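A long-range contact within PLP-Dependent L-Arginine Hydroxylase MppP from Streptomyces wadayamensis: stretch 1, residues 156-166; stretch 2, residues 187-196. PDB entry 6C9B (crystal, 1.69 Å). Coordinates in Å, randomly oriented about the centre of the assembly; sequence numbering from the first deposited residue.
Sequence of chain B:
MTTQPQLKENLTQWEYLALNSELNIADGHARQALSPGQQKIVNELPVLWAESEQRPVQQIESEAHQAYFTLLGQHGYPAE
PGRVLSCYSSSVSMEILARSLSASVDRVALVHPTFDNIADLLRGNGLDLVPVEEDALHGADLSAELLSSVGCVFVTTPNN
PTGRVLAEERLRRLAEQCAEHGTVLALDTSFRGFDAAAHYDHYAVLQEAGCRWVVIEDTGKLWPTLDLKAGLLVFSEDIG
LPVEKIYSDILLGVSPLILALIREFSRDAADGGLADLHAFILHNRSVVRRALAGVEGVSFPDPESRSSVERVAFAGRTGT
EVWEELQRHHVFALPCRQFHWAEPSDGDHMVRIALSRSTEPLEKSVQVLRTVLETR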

# COMPACT_ATOMS: atom_id res chain seq x y z
N THR B 156 19.11 -2.95 8.02
CA THR B 156 18.95 -2.29 6.74
C THR B 156 20.31 -2.26 6.06
O THR B 156 21.28 -1.75 6.64
CB THR B 156 18.43 -0.87 6.98
OG1 THR B 156 17.26 -0.93 7.81
CG2 THR B 156 18.10 -0.16 5.67
N THR B 157 20.41 -2.85 4.86
CA THR B 157 21.71 -2.90 4.18
C THR B 157 21.51 -2.88 2.67
O THR B 157 20.76 -3.70 2.12
CB THR B 157 22.53 -4.12 4.59
OG1 THR B 157 23.75 -4.12 3.83
CG2 THR B 157 21.78 -5.45 4.35
N PRO B 158 22.15 -1.93 1.96
CA PRO B 158 22.90 -0.78 2.47
C PRO B 158 22.03 0.07 3.36
O PRO B 158 20.82 0.21 3.13
CB PRO B 158 23.32 -0.03 1.20
CG PRO B 158 23.27 -1.07 0.13
CD PRO B 158 22.10 -1.94 0.50
N ASN B 159 22.62 0.62 4.42
CA ASN B 159 21.78 1.35 5.35
C ASN B 159 21.36 2.67 4.73
O ASN B 159 22.06 3.27 3.90
CB ASN B 159 22.48 1.59 6.68
CG ASN B 159 21.49 1.96 7.80
OD1 ASN B 159 20.24 1.84 7.67
ND2 ASN B 159 22.04 2.41 8.92
N ASN B 160 20.19 3.10 5.13
CA ASN B 160 19.64 4.44 4.88
C ASN B 160 19.61 5.08 6.24
O ASN B 160 18.84 4.63 7.10
CB ASN B 160 18.24 4.32 4.28
CG ASN B 160 17.60 5.64 4.01
OD1 ASN B 160 18.17 6.70 4.28
ND2 ASN B 160 16.44 5.58 3.40
N PRO B 161 20.41 6.12 6.53
CA PRO B 161 21.00 7.07 5.60
C PRO B 161 22.49 6.96 5.31
O PRO B 161 23.05 7.76 4.55
CB PRO B 161 20.72 8.40 6.31
CG PRO B 161 20.92 8.05 7.75
CD PRO B 161 20.34 6.66 7.90
N THR B 162 23.17 5.98 5.88
CA THR B 162 24.62 6.00 5.92
C THR B 162 25.28 5.31 4.73
O THR B 162 26.48 5.50 4.52
CB THR B 162 25.13 5.31 7.17
OG1 THR B 162 24.86 3.91 7.04
CG2 THR B 162 24.50 5.87 8.44
N GLY B 163 24.54 4.49 4.00
CA GLY B 163 25.11 3.69 2.92
C GLY B 163 25.94 2.51 3.35
O GLY B 163 26.51 1.83 2.50
N ARG B 164 26.07 2.26 4.65
CA ARG B 164 26.97 1.22 5.11
C ARG B 164 26.43 -0.14 4.71
O ARG B 164 25.25 -0.43 4.91
CB ARG B 164 27.13 1.31 6.62
CG ARG B 164 28.39 0.67 7.17
CD ARG B 164 29.08 1.61 8.17
NE ARG B 164 30.01 0.88 9.03
CZ ARG B 164 30.33 1.23 10.27
NH1 ARG B 164 29.81 2.31 10.84
NH2 ARG B 164 31.17 0.47 10.96
N VAL B 165 27.30 -0.99 4.18
CA VAL B 165 26.90 -2.29 3.64
C VAL B 165 27.35 -3.38 4.59
O VAL B 165 28.53 -3.46 4.94
CB VAL B 165 27.50 -2.52 2.25
CG1 VAL B 165 27.20 -3.92 1.74
CG2 VAL B 165 26.99 -1.49 1.27
N LEU B 166 26.43 -4.28 4.94
CA LEU B 166 26.78 -5.44 5.74
C LEU B 166 27.54 -6.42 4.85
O LEU B 166 26.98 -6.97 3.90
CB LEU B 166 25.52 -6.06 6.32
CG LEU B 166 25.70 -7.12 7.39
CD1 LEU B 166 26.19 -6.48 8.68
CD2 LEU B 166 24.37 -7.84 7.59
N LEU B 187 16.17 -8.48 6.97
CA LEU B 187 16.97 -7.54 6.23
C LEU B 187 16.06 -6.65 5.39
O LEU B 187 15.10 -7.14 4.80
CB LEU B 187 17.95 -8.23 5.27
CG LEU B 187 18.90 -9.26 5.85
CD1 LEU B 187 19.77 -9.76 4.71
CD2 LEU B 187 19.72 -8.64 6.94
N ASP B 188 16.37 -5.35 5.36
CA ASP B 188 15.73 -4.40 4.45
C ASP B 188 16.79 -3.97 3.45
O ASP B 188 17.77 -3.31 3.82
CB ASP B 188 15.16 -3.21 5.22
CG ASP B 188 14.58 -2.14 4.32
OD1 ASP B 188 14.99 -2.03 3.13
OD2 ASP B 188 13.74 -1.36 4.81
N THR B 189 16.59 -4.33 2.19
CA THR B 189 17.62 -4.17 1.15
C THR B 189 17.19 -3.21 0.04
O THR B 189 17.60 -3.35 -1.12
CB THR B 189 18.00 -5.54 0.59
OG1 THR B 189 16.83 -6.20 0.09
CG2 THR B 189 18.59 -6.42 1.70
N SER B 190 16.40 -2.19 0.39
CA SER B 190 15.94 -1.20 -0.57
C SER B 190 17.07 -0.60 -1.41
O SER B 190 16.88 -0.33 -2.61
CB SER B 190 15.22 -0.08 0.18
OG SER B 190 14.82 0.94 -0.72
N PHE B 191 18.21 -0.33 -0.79
CA PHE B 191 19.30 0.35 -1.47
C PHE B 191 20.25 -0.64 -2.18
O PHE B 191 21.29 -0.22 -2.67
CB PHE B 191 20.11 1.20 -0.48
CG PHE B 191 19.50 2.55 -0.14
CD1 PHE B 191 18.31 2.99 -0.69
CD2 PHE B 191 20.19 3.41 0.72
CE1 PHE B 191 17.80 4.27 -0.36
CE2 PHE B 191 19.70 4.65 1.04
CZ PHE B 191 18.50 5.09 0.49
N ARG B 192 19.89 -1.92 -2.23
CA ARG B 192 20.77 -2.94 -2.79
C ARG B 192 21.34 -2.53 -4.14
O ARG B 192 22.53 -2.67 -4.40
CB ARG B 192 20.03 -4.27 -2.92
CG ARG B 192 20.96 -5.40 -3.37
CD ARG B 192 20.19 -6.64 -3.78
NE ARG B 192 19.50 -7.34 -2.69
CZ ARG B 192 20.08 -8.09 -1.77
NH1 ARG B 192 19.33 -8.74 -0.90
NH2 ARG B 192 21.41 -8.20 -1.69
N GLY B 193 20.48 -2.05 -5.04
CA GLY B 193 20.92 -1.82 -6.41
C GLY B 193 22.00 -0.76 -6.57
O GLY B 193 22.72 -0.76 -7.58
N PHE B 194 22.16 0.12 -5.58
CA PHE B 194 23.14 1.19 -5.70
C PHE B 194 24.58 0.77 -5.44
O PHE B 194 25.50 1.46 -5.92
CB PHE B 194 22.80 2.34 -4.75
CG PHE B 194 21.58 3.08 -5.14
CD1 PHE B 194 21.55 3.85 -6.29
CD2 PHE B 194 20.44 2.96 -4.38
CE1 PHE B 194 20.39 4.50 -6.65
CE2 PHE B 194 19.28 3.62 -4.75
CZ PHE B 194 19.27 4.38 -5.87
N ASP B 195 24.83 -0.31 -4.71
CA ASP B 195 26.18 -0.62 -4.25
C ASP B 195 26.51 -2.08 -4.56
O ASP B 195 25.90 -2.99 -3.99
CB ASP B 195 26.30 -0.33 -2.76
CG ASP B 195 27.74 -0.26 -2.29
OD1 ASP B 195 28.60 -0.96 -2.90
OD2 ASP B 195 28.01 0.50 -1.34
N ALA B 196 27.48 -2.29 -5.47
CA ALA B 196 27.89 -3.63 -5.87
C ALA B 196 28.41 -4.45 -4.70
O ALA B 196 28.41 -5.69 -4.77
CB ALA B 196 28.96 -3.53 -6.96
O HOH W 1 18.66 -0.92 2.06
O HOH W 2 26.59 2.49 -0.14

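Two cis peptide bonds, one before Pro 158 and one before Pro 161, shape the first stretch, and the first of them lies at the centre of its contact with the second. Around it, a proline, an aromatic ring and a bridging water join the two stretches. The CA-to-CB bond of the cis Pro 158 points toward the second stretch, and Pro 158 CD lies 3.5 Å from Phe 191 C, the carbonyl carbon, and equally Pro 158 CD lies 3.5 Å from Arg 192 N. The ring thus packs against the peptide link between these two residues, while Pro 158 CB meets Phe 191 CB at 3.8 Å in an apolar contact.

The approach to this point is a short parallel pairing. Thr 156 bridges Asp 188, with their CA atoms 4.5 Å apart and both side chains on the same face of the sheet. Direct hydrogen bonding between the stretches is limited to a single bond, from Thr 157 N to Asp 188 O (2.9 Å), with a good angle of 156°. The same carbonyl oxygen, Asp 188 O, also receives a CA-H...O contact from Thr 156 CA at 3.3 Å. One residue further on, Thr 189 CA makes the reciprocal kind of contact with Thr 157 O, also at 3.3 Å, so that polarised CA-H groups supplement the lone amide bond.

From Thr 189 to Arg 192 the second stretch folds back in a type I turn, closed by the hydrogen bond from Arg 192 N to Thr 189 O (2.9 Å). Asp 188 steadies the entry to this turn, its OD1 accepting from Ser 190 N at 3.1 Å. Within the turn, the CA-to-CB bond of Phe 191 points toward the first stretch, which covers more of this residue than of any other in the second. The Phe 191 ring is approached obliquely: Phe 191 CE2 lies 3.6 Å from Asn 160 CB, and Phe 191 CD2 lies 3.7 Å from Asn 159 O. That carbonyl is already engaged within its own loop, since Gly 163 N donates to Asn 159 O (2.8 Å), while Asn 159 N donates to Arg 164 O (2.9 Å). Gly 163, with a phi of 74°, adopts a conformation that favours glycine.

Water fills the polar gaps that direct bonds leave. Water 1 donates to Pro 158 O at 2.7 Å and to Asp 188 O at 3.1 Å, and accepts from Phe 191 N at 2.9 Å, tying the proline carbonyl to both the strand and the turn. Water 2 donates to Gly 163 O and to Asp 195 OD2, each at 2.7 Å; these two oxygens are both acceptors and lie 4.3 Å apart, so the water supplies the protons needed to join them. Beside this bridge, Val 165 CG2 comes within 3.4 Å of Asp 195 OD2, a van der Waals contact.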